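Local coordinates for uricase (Bacillus fastidiosus, PDB 4R8X), which catalyses the oxidation of urate by molecular oxygen to 5-hydroxyisourate, the first step on the way from urate to allantoin, at residues Leu25-Lys36 and Ala224-Ser234; Ile244-Gly252 and Glu264-Arg272. One frame throughout, in Å; residues are numbered along the deposited sequence.

From the N terminus, the chain first runs through Leu25-Lys36, the connection that leads from strand 22-23 into strand 35-36. It returns to this connection almost two hundred residues later with helix 225-238, and contact 1 closes that long loop, joining the two halves of the chain. Helix 244-258 follows directly and packs on strand 262-271, so contact 2 closes a short helix-to-strand loop. The contacts run in series, neither nested nor crossed, with centres about 17 Å apart. They meet where the two successive helices touch, Ala232 CA lying 3.9 Å from Ile251 CG2. Both helices lie on the large antiparallel sheet, and helix 225-238 also carries the N-terminal connection.

Contact 1 (Leu25-Lys36 and Ala224-Ser234); sequences LKQIPESNFTEK and AAEQVRDIAAS
Phe33 lays its ring along the side chain of Glu226. Glu226 CB sits over the centre of one face, 3.5 Å from the centroid of the Phe33 ring, a CH-pi contact, while the backbone oxygen of Glu35 lies over the opposite face toward the rim. Ala224 CB approaches the ring obliquely. The bend of the Glu226 chain at chi2 (87°) folds the carboxylate back over the ring, where its plane lies within 6° of the ring plane, Glu226 CD standing 3.6 Å from Phe33 CZ. Lys36 comes across this carboxylate on an extended chain, and its NZ forms a salt bridge of 2.7 Å with the syn lone pair of Glu226 OE1. The same ammonium also pairs with Glu115.

One turn further along the helix, Ser31 OG donates to the anti lone pair of Asp230 OD2 at 2.6 Å. Phe33 N in turn donates to Ser31 OG at 3.0 Å, an ST turn that fixes the hydroxyl between chain and helix. Asp230 OD2 also accepts a hydrogen bond from a water that itself accepts from Asn32 N, and OD1 is met by Arg229 NE from above the carboxylate plane.

The amide of Gln227 is gripped at both ends. NE2 makes a short but bent, weak bond to Lys26 O (2.8 Å, 120°) and donates to a water held by Phe33 O. OE1 accepts from Ala224 N, in the carbonyl plane. Ile28 CD1 covers Ile231 CG1 at 3.7 Å, and Glu30 lays its CB on the same isoleucine while its carboxylate binds Arg258.

Gln227 thus supplies the half of a capping box that an alanine N-cap permits, at the start of the first of the two consecutive helices characteristic of a tunnelling-fold (T-fold) domain.

Contact 2 (Ile244-Gly252 and Glu264-Arg272); sequences IQHLIYHIG and EVNFGTNNR
Ile248 slides over the ring of Phe267, and CH-pi contact dominates here: Ile248 CB stands 3.9 Å from the centroid of the Phe267 ring, 11° off its normal. Ile248 CG1 is wedged between its own backbone N and carbonyl carbon (chi1 60°), which brings CD1 down onto Phe267 CB. Ile251 CG2 reaches the ring edge, 3.7 Å from Phe267 CZ.

Backbone atoms complete the surroundings of the ring. Ile248 O lies 3.3 Å from Phe267 CE1, and Gly252 CA meets the edge in plane; a beta carbon on this glycine would come within 3.2 Å of Phe267 CE1. A leucine in place of Phe267 would probably leave Ile248 CB without a flat face to rest on and open a gap beside Ile251 and Gly252.

Helix 244-252 runs nearly antiparallel to strand 264-271 (151°), their axes approaching to 9.0 Å. This is the helix-on-sheet layer of the T-fold, in which two helices link the second and third strands of a four-stranded antiparallel unit and cover one side of it. Ile248 also packs on Phe58 of a neighbouring subunit.

Among aliphatic contacts, Thr269 CG2 touches Ile248 and lies 4.0 Å from Ile244 CG2, while its hydroxyl hydrogen-bonds to Gln299. Ile244 CD1 presses against Asn271, 3.4 Å from its CB and close to the amide ND2.

Asn271 OD1 hydrogen-bonds to Thr273. Asn271, whose side chain lies near those of Phe179 and Arg196, is predicted to bind urate, as is Gln245.

Contact 1 (Leu25-Lys36 and Ala224-Ser234)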
loop_
_atom_site.group_PDB
_atom_site.type_symbol
_atom_site.label_atom_id
_atom_site.label_comp_id
_atom_site.label_asym_id
_atom_site.label_seq_id
_atom_site.Cartn_x
_atom_site.Cartn_y
_atom_site.Cartn_z
ATOM N N LEU D 25 7.574 34.608 -8.965
ATOM C CA LEU D 25 8.727 33.882 -8.458
ATOM C C LEU D 25 9.995 34.298 -9.203
ATOM O O LEU D 25 9.927 34.891 -10.279
ATOM C CB LEU D 25 8.487 32.377 -8.570
ATOM C CG LEU D 25 7.246 31.873 -7.823
ATOM C CD1 LEU D 25 6.934 30.413 -8.158
ATOM C CD2 LEU D 25 7.417 32.062 -6.316
ATOM N N LYS D 26 11.151 33.996 -8.625
ATOM C CA LYS D 26 12.425 34.343 -9.244
ATOM C C LYS D 26 12.643 33.500 -10.496
ATOM O O LYS D 26 12.470 32.282 -10.469
ATOM C CB LYS D 26 13.565 34.112 -8.250
ATOM C CG LYS D 26 14.950 34.487 -8.759
ATOM C CD LYS D 26 16.023 33.992 -7.800
ATOM C CE LYS D 26 17.274 34.843 -7.867
ATOM N NZ LYS D 26 17.049 36.178 -7.249
ATOM N N GLN D 27 13.012 34.148 -11.596
ATOM C CA GLN D 27 13.353 33.424 -12.815
ATOM C C GLN D 27 14.731 32.787 -12.676
ATOM O O GLN D 27 15.683 33.442 -12.250
ATOM C CB GLN D 27 13.313 34.349 -14.034
ATOM C CG GLN D 27 11.923 34.867 -14.363
ATOM C CD GLN D 27 11.794 35.324 -15.802
ATOM O OE1 GLN D 27 10.764 35.112 -16.442
ATOM N NE2 GLN D 27 12.844 35.949 -16.321
ATOM N N ILE D 28 14.822 31.502 -13.011
ATOM C CA ILE D 28 16.094 30.779 -12.989
ATOM C C ILE D 28 16.256 29.964 -14.267
ATOM O O ILE D 28 15.257 29.587 -14.887
ATOM C CB ILE D 28 16.226 29.861 -11.746
ATOM C CG1 ILE D 28 15.146 28.774 -11.724
ATOM C CG2 ILE D 28 16.203 30.687 -10.459
ATOM C CD1 ILE D 28 15.368 27.742 -10.651
ATOM N N PRO D 29 17.512 29.685 -14.668
ATOM C CA PRO D 29 17.769 28.963 -15.921
ATOM C C PRO D 29 17.246 27.529 -15.924
ATOM O O PRO D 29 16.955 26.986 -16.991
ATOM C CB PRO D 29 19.301 28.950 -16.015
ATOM C CG PRO D 29 19.750 30.078 -15.173
ATOM C CD PRO D 29 18.757 30.197 -14.061
ATOM N N GLU D 30 17.127 26.924 -14.746
ATOM C CA GLU D 30 16.745 25.516 -14.646
ATOM C C GLU D 30 15.244 25.253 -14.760
ATOM O O GLU D 30 14.825 24.096 -14.787
ATOM C CB GLU D 30 17.247 24.924 -13.321
ATOM C CG GLU D 30 18.756 24.748 -13.235
ATOM C CD GLU D 30 19.501 26.038 -12.935
ATOM O OE1 GLU D 30 18.870 27.028 -12.493
ATOM O OE2 GLU D 30 20.731 26.055 -13.148
ATOM N N SER D 31 14.436 26.310 -14.805
ATOM C CA SER D 31 12.989 26.162 -14.627
ATOM C C SER D 31 12.177 27.201 -15.392
ATOM O O SER D 31 12.618 28.331 -15.576
ATOM C CB SER D 31 12.645 26.254 -13.131
ATOM O OG SER D 31 11.264 26.036 -12.879
ATOM N N ASN D 32 10.983 26.802 -15.822
ATOM C CA ASN D 32 10.002 27.722 -16.381
ATOM C C ASN D 32 8.891 28.037 -15.390
ATOM O O ASN D 32 7.954 28.763 -15.716
ATOM C CB ASN D 32 9.374 27.129 -17.647
ATOM C CG ASN D 32 10.193 27.407 -18.883
ATOM O OD1 ASN D 32 10.919 28.402 -18.947
ATOM N ND2 ASN D 32 10.077 26.539 -19.878
ATOM N N PHE D 33 8.987 27.476 -14.187
ATOM C CA PHE D 33 7.918 27.607 -13.200
ATOM C C PHE D 33 8.023 28.949 -12.501
ATOM O O PHE D 33 8.931 29.153 -11.703
ATOM C CB PHE D 33 8.017 26.483 -12.163
ATOM C CG PHE D 33 6.798 26.347 -11.293
ATOM C CD1 PHE D 33 5.744 25.529 -11.674
ATOM C CD2 PHE D 33 6.710 27.023 -10.087
ATOM C CE1 PHE D 33 4.619 25.402 -10.878
ATOM C CE2 PHE D 33 5.587 26.896 -9.280
ATOM C CZ PHE D 33 4.544 26.083 -9.672
ATOM N N THR D 34 7.099 29.859 -12.788
ATOM C CA THR D 34 7.143 31.181 -12.157
ATOM C C THR D 34 5.847 31.571 -11.462
ATOM O O THR D 34 5.775 32.631 -10.848
ATOM C CB THR D 34 7.550 32.297 -13.149
ATOM O OG1 THR D 34 6.659 32.298 -14.273
ATOM C CG2 THR D 34 8.987 32.087 -13.626
ATOM N N GLU D 35 4.831 30.724 -11.566
ATOM C CA GLU D 35 3.569 30.977 -10.883
ATOM C C GLU D 35 2.846 29.678 -10.594
ATOM O O GLU D 35 2.981 28.699 -11.325
ATOM C CB GLU D 35 2.666 31.911 -11.693
ATOM C CG GLU D 35 2.177 31.336 -13.013
ATOM C CD GLU D 35 1.223 32.258 -13.754
ATOM O OE1 GLU D 35 0.884 31.938 -14.916
ATOM O OE2 GLU D 35 0.806 33.293 -13.188
ATOM N N LYS D 36 2.088 29.669 -9.508
ATOM C CA LYS D 36 1.288 28.509 -9.161
ATOM C C LYS D 36 -0.129 29.016 -8.936
ATOM O O LYS D 36 -0.390 29.740 -7.980
ATOM C CB LYS D 36 1.843 27.836 -7.905
ATOM C CG LYS D 36 1.203 26.496 -7.547
ATOM C CD LYS D 36 2.041 25.741 -6.515
ATOM C CE LYS D 36 1.435 24.388 -6.185
ATOM N NZ LYS D 36 2.351 23.560 -5.340
ATOM N N ALA D 224 9.774 28.158 -4.572
ATOM C CA ALA D 224 8.769 27.149 -4.888
ATOM C C ALA D 224 9.423 25.779 -5.018
ATOM O O ALA D 224 10.458 25.635 -5.687
ATOM C CB ALA D 224 8.023 27.512 -6.168
ATOM N N ALA D 225 8.827 24.779 -4.369
ATOM C CA ALA D 225 9.328 23.402 -4.445
ATOM C C ALA D 225 9.472 22.934 -5.890
ATOM O O ALA D 225 10.370 22.167 -6.207
ATOM C CB ALA D 225 8.430 22.441 -3.648
ATOM N N GLU D 226 8.593 23.408 -6.768
ATOM C CA GLU D 226 8.658 23.039 -8.175
ATOM C C GLU D 226 9.937 23.530 -8.835
ATOM O O GLU D 226 10.479 22.868 -9.730
ATOM C CB GLU D 226 7.439 23.584 -8.919
ATOM C CG GLU D 226 6.142 22.856 -8.586
ATOM C CD GLU D 226 5.411 23.403 -7.362
ATOM O OE1 GLU D 226 4.266 22.968 -7.136
ATOM O OE2 GLU D 226 5.960 24.256 -6.635
ATOM N N GLN D 227 10.416 24.691 -8.404
ATOM C CA GLN D 227 11.682 25.213 -8.918
ATOM C C GLN D 227 12.844 24.333 -8.483
ATOM O O GLN D 227 13.758 24.049 -9.261
ATOM C CB GLN D 227 11.917 26.639 -8.438
ATOM C CG GLN D 227 10.910 27.626 -8.945
ATOM C CD GLN D 227 11.184 29.023 -8.433
ATOM O OE1 GLN D 227 10.976 29.317 -7.254
ATOM N NE2 GLN D 227 11.659 29.889 -9.314
ATOM N N VAL D 228 12.789 23.890 -7.236
ATOM C CA VAL D 228 13.814 23.021 -6.680
ATOM C C VAL D 228 13.817 21.678 -7.406
ATOM O O VAL D 228 14.879 21.153 -7.746
ATOM C CB VAL D 228 13.609 22.848 -5.165
ATOM C CG1 VAL D 228 14.535 21.789 -4.613
ATOM C CG2 VAL D 228 13.862 24.185 -4.434
ATOM N N ARG D 229 12.626 21.135 -7.657
ATOM C CA ARG D 229 12.476 19.903 -8.433
ATOM C C ARG D 229 13.113 20.070 -9.816
ATOM O O ARG D 229 13.837 19.192 -10.294
ATOM C CB ARG D 229 10.988 19.549 -8.536
ATOM C CG ARG D 229 10.647 18.247 -9.251
ATOM C CD ARG D 229 10.396 18.461 -10.741
ATOM N NE ARG D 229 9.539 19.614 -11.001
ATOM C CZ ARG D 229 8.217 19.615 -10.862
ATOM N NH1 ARG D 229 7.585 18.520 -10.463
ATOM N NH2 ARG D 229 7.523 20.714 -11.122
ATOM N N ASP D 230 12.841 21.197 -10.466
ATOM C CA ASP D 230 13.416 21.474 -11.779
ATOM C C ASP D 230 14.939 21.616 -11.737
ATOM O O ASP D 230 15.620 21.190 -12.672
ATOM C CB ASP D 230 12.782 22.712 -12.409
ATOM C CG ASP D 230 11.337 22.490 -12.812
ATOM O OD1 ASP D 230 10.899 21.316 -12.884
ATOM O OD2 ASP D 230 10.643 23.499 -13.054
ATOM N N ILE D 231 15.480 22.210 -10.672
ATOM C CA ILE D 231 16.933 22.271 -10.523
ATOM C C ILE D 231 17.503 20.856 -10.399
ATOM O O ILE D 231 18.459 20.496 -11.082
ATOM C CB ILE D 231 17.362 23.126 -9.324
ATOM C CG1 ILE D 231 17.035 24.595 -9.580
ATOM C CG2 ILE D 231 18.860 22.967 -9.052
ATOM C CD1 ILE D 231 17.230 25.456 -8.353
ATOM N N ALA D 232 16.918 20.055 -9.523
ATOM C CA ALA D 232 17.349 18.665 -9.361
ATOM C C ALA D 232 17.367 17.891 -10.678
ATOM O O ALA D 232 18.344 17.215 -10.992
ATOM C CB ALA D 232 16.461 17.953 -8.351
ATOM N N ALA D 233 16.291 17.995 -11.451
ATOM C CA ALA D 233 16.206 17.280 -12.712
ATOM C C ALA D 233 17.261 17.774 -13.693
ATOM O O ALA D 233 17.888 16.979 -14.393
ATOM C CB ALA D 233 14.821 17.433 -13.299
ATOM N N SER D 234 17.467 19.087 -13.721
ATOM C CA SER D 234 18.408 19.710 -14.647
ATOM C C SER D 234 19.848 19.317 -14.340
ATOM O O SER D 234 20.627 19.013 -15.242
ATOM C CB SER D 234 18.259 21.235 -14.627
ATOM O OG SER D 234 16.969 21.616 -15.085
HETATM O O HOH W 1 11.445 32.006 -6.493
HETATM O O HOH W 2 10.571 23.922 -16.012
HETATM O O HOH W 3 11.498 29.338 -11.975
HETATM O O HOH W 4 4.998 25.298 -4.223
#

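Contact 2 (Ile244-Gly252 and Glu264-Arg272)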
loop_
_atom_site.group_PDB
_atom_site.type_symbol
_atom_site.label_atom_id
_atom_site.label_comp_id
_atom_site.label_asym_id
_atom_site.label_seq_id
_atom_site.Cartn_x
_atom_site.Cartn_y
_atom_site.Cartn_z
ATOM N N ILE D 244 25.564 8.883 -6.240
ATOM C CA ILE D 244 24.428 9.653 -5.760
ATOM C C ILE D 244 24.926 10.700 -4.769
ATOM O O ILE D 244 24.438 11.832 -4.757
ATOM C CB ILE D 244 23.373 8.754 -5.106
ATOM C CG1 ILE D 244 22.784 7.800 -6.140
ATOM C CG2 ILE D 244 22.260 9.588 -4.493
ATOM C CD1 ILE D 244 21.809 6.836 -5.547
ATOM N N GLN D 245 25.900 10.319 -3.942
ATOM C CA GLN D 245 26.511 11.239 -2.987
ATOM C C GLN D 245 27.002 12.491 -3.695
ATOM O O GLN D 245 26.677 13.607 -3.304
ATOM C CB GLN D 245 27.691 10.579 -2.265
ATOM C CG GLN D 245 27.299 9.533 -1.236
ATOM C CD GLN D 245 27.223 8.129 -1.804
ATOM O OE1 GLN D 245 26.845 7.925 -2.963
ATOM N NE2 GLN D 245 27.585 7.145 -0.984
ATOM N N HIS D 246 27.786 12.283 -4.746
ATOM C CA HIS D 246 28.327 13.365 -5.553
ATOM C C HIS D 246 27.209 14.183 -6.211
ATOM O O HIS D 246 27.230 15.410 -6.196
ATOM C CB HIS D 246 29.283 12.763 -6.587
ATOM C CG HIS D 246 29.849 13.753 -7.556
ATOM N ND1 HIS D 246 29.583 13.701 -8.908
ATOM C CD2 HIS D 246 30.679 14.809 -7.375
ATOM C CE1 HIS D 246 30.224 14.683 -9.517
ATOM N NE2 HIS D 246 30.895 15.370 -8.609
ATOM N N LEU D 247 26.222 13.496 -6.773
ATOM C CA LEU D 247 25.093 14.167 -7.411
ATOM C C LEU D 247 24.358 15.135 -6.486
ATOM O O LEU D 247 24.116 16.288 -6.855
ATOM C CB LEU D 247 24.125 13.134 -7.977
ATOM C CG LEU D 247 22.795 13.671 -8.508
ATOM C CD1 LEU D 247 23.026 14.588 -9.708
ATOM C CD2 LEU D 247 21.895 12.511 -8.871
ATOM N N ILE D 248 24.016 14.682 -5.285
ATOM C CA ILE D 248 23.201 15.512 -4.417
ATOM C C ILE D 248 23.995 16.689 -3.869
ATOM O O ILE D 248 23.427 17.748 -3.596
ATOM C CB ILE D 248 22.485 14.711 -3.301
ATOM C CG1 ILE D 248 23.478 13.982 -2.399
ATOM C CG2 ILE D 248 21.503 13.723 -3.922
ATOM C CD1 ILE D 248 22.801 13.318 -1.209
ATOM N N TYR D 249 25.311 16.527 -3.747
ATOM C CA TYR D 249 26.140 17.662 -3.370
ATOM C C TYR D 249 25.971 18.782 -4.400
ATOM O O TYR D 249 25.738 19.945 -4.048
ATOM C CB TYR D 249 27.613 17.252 -3.272
ATOM C CG TYR D 249 28.552 18.366 -2.850
ATOM C CD1 TYR D 249 28.369 19.043 -1.651
ATOM C CD2 TYR D 249 29.633 18.732 -3.651
ATOM C CE1 TYR D 249 29.236 20.054 -1.261
ATOM C CE2 TYR D 249 30.501 19.740 -3.265
ATOM C CZ TYR D 249 30.293 20.396 -2.071
ATOM O OH TYR D 249 31.149 21.401 -1.677
ATOM N N HIS D 250 26.060 18.420 -5.675
ATOM C CA HIS D 250 25.920 19.391 -6.751
ATOM C C HIS D 250 24.509 19.938 -6.934
ATOM O O HIS D 250 24.336 21.103 -7.263
ATOM C CB HIS D 250 26.483 18.820 -8.047
ATOM C CG HIS D 250 27.975 18.824 -8.081
ATOM N ND1 HIS D 250 28.695 19.808 -8.719
ATOM C CD2 HIS D 250 28.885 18.010 -7.495
ATOM C CE1 HIS D 250 29.986 19.578 -8.562
ATOM N NE2 HIS D 250 30.130 18.502 -7.809
ATOM N N ILE D 251 23.498 19.110 -6.709
ATOM C CA ILE D 251 22.143 19.621 -6.708
ATOM C C ILE D 251 22.001 20.666 -5.599
ATOM O O ILE D 251 21.447 21.751 -5.816
ATOM C CB ILE D 251 21.111 18.496 -6.528
ATOM C CG1 ILE D 251 21.108 17.574 -7.759
ATOM C CG2 ILE D 251 19.733 19.100 -6.287
ATOM C CD1 ILE D 251 20.267 16.297 -7.594
ATOM N N GLY D 252 22.521 20.341 -4.418
ATOM C CA GLY D 252 22.453 21.255 -3.294
ATOM C C GLY D 252 23.167 22.569 -3.552
ATOM O O GLY D 252 22.624 23.631 -3.255
ATOM N N GLU D 264 20.421 26.330 3.980
ATOM C CA GLU D 264 20.790 24.944 3.756
ATOM C C GLU D 264 19.777 24.211 2.902
ATOM O O GLU D 264 18.599 24.572 2.843
ATOM C CB GLU D 264 20.975 24.199 5.085
ATOM C CG GLU D 264 19.675 23.815 5.780
ATOM C CD GLU D 264 19.840 22.678 6.785
ATOM O OE1 GLU D 264 19.214 21.611 6.598
ATOM O OE2 GLU D 264 20.584 22.850 7.772
ATOM N N VAL D 265 20.263 23.168 2.242
ATOM C CA VAL D 265 19.425 22.225 1.517
ATOM C C VAL D 265 19.749 20.832 2.036
ATOM O O VAL D 265 20.909 20.474 2.180
ATOM C CB VAL D 265 19.709 22.288 0.005
ATOM C CG1 VAL D 265 18.859 21.268 -0.729
ATOM C CG2 VAL D 265 19.425 23.690 -0.524
ATOM N N ASN D 266 18.724 20.033 2.308
ATOM C CA ASN D 266 18.951 18.695 2.839
ATOM C C ASN D 266 18.341 17.639 1.927
ATOM O O ASN D 266 17.395 17.916 1.176
ATOM C CB ASN D 266 18.435 18.561 4.276
ATOM C CG ASN D 266 17.034 19.100 4.442
ATOM O OD1 ASN D 266 16.074 18.497 3.973
ATOM N ND2 ASN D 266 16.909 20.242 5.117
ATOM N N PHE D 267 18.906 16.437 1.966
ATOM C CA PHE D 267 18.507 15.367 1.065
ATOM C C PHE D 267 18.287 14.075 1.815
ATOM O O PHE D 267 19.029 13.753 2.751
ATOM C CB PHE D 267 19.603 15.105 0.036
ATOM C CG PHE D 267 19.825 16.232 -0.913
ATOM C CD1 PHE D 267 20.711 17.255 -0.612
ATOM C CD2 PHE D 267 19.156 16.270 -2.122
ATOM C CE1 PHE D 267 20.908 18.299 -1.497
ATOM C CE2 PHE D 267 19.350 17.305 -3.013
ATOM C CZ PHE D 267 20.236 18.321 -2.707
ATOM N N GLY D 268 17.268 13.339 1.380
ATOM C CA GLY D 268 17.110 11.933 1.701
ATOM C C GLY D 268 16.908 11.227 0.371
ATOM O O GLY D 268 16.040 11.619 -0.403
ATOM N N THR D 269 17.720 10.213 0.090
ATOM C CA THR D 269 17.676 9.520 -1.197
ATOM C C THR D 269 17.402 8.032 -1.077
ATOM O O THR D 269 17.566 7.447 -0.013
ATOM C CB THR D 269 19.033 9.576 -1.900
ATOM O OG1 THR D 269 19.910 8.635 -1.266
ATOM C CG2 THR D 269 19.639 10.952 -1.800
ATOM N N ASN D 270 16.995 7.431 -2.193
ATOM C CA ASN D 270 17.097 5.992 -2.401
ATOM C C ASN D 270 17.822 5.760 -3.719
ATOM O O ASN D 270 17.552 6.445 -4.712
ATOM C CB ASN D 270 15.732 5.321 -2.599
ATOM C CG ASN D 270 14.904 5.198 -1.332
ATOM O OD1 ASN D 270 13.809 4.640 -1.389
ATOM N ND2 ASN D 270 15.389 5.722 -0.209
ATOM N N ASN D 271 18.700 4.767 -3.739
ATOM C CA ASN D 271 19.172 4.182 -4.985
ATOM C C ASN D 271 18.262 3.012 -5.342
ATOM O O ASN D 271 18.202 2.015 -4.608
ATOM C CB ASN D 271 20.615 3.693 -4.844
ATOM C CG ASN D 271 21.239 3.335 -6.183
ATOM O OD1 ASN D 271 20.540 2.963 -7.121
ATOM N ND2 ASN D 271 22.551 3.462 -6.282
ATOM N N ARG D 272 17.553 3.135 -6.464
ATOM C CA ARG D 272 16.571 2.130 -6.879
ATOM C C ARG D 272 16.950 1.452 -8.195
ATOM O O ARG D 272 16.109 0.854 -8.883
ATOM C CB ARG D 272 15.192 2.776 -6.975
ATOM C CG ARG D 272 14.631 3.179 -5.624
ATOM C CD ARG D 272 14.181 1.951 -4.849
ATOM N NE ARG D 272 13.699 2.301 -3.518
ATOM C CZ ARG D 272 13.189 1.424 -2.661
ATOM N NH1 ARG D 272 13.118 0.147 -2.995
ATOM N NH2 ARG D 272 12.756 1.817 -1.477
#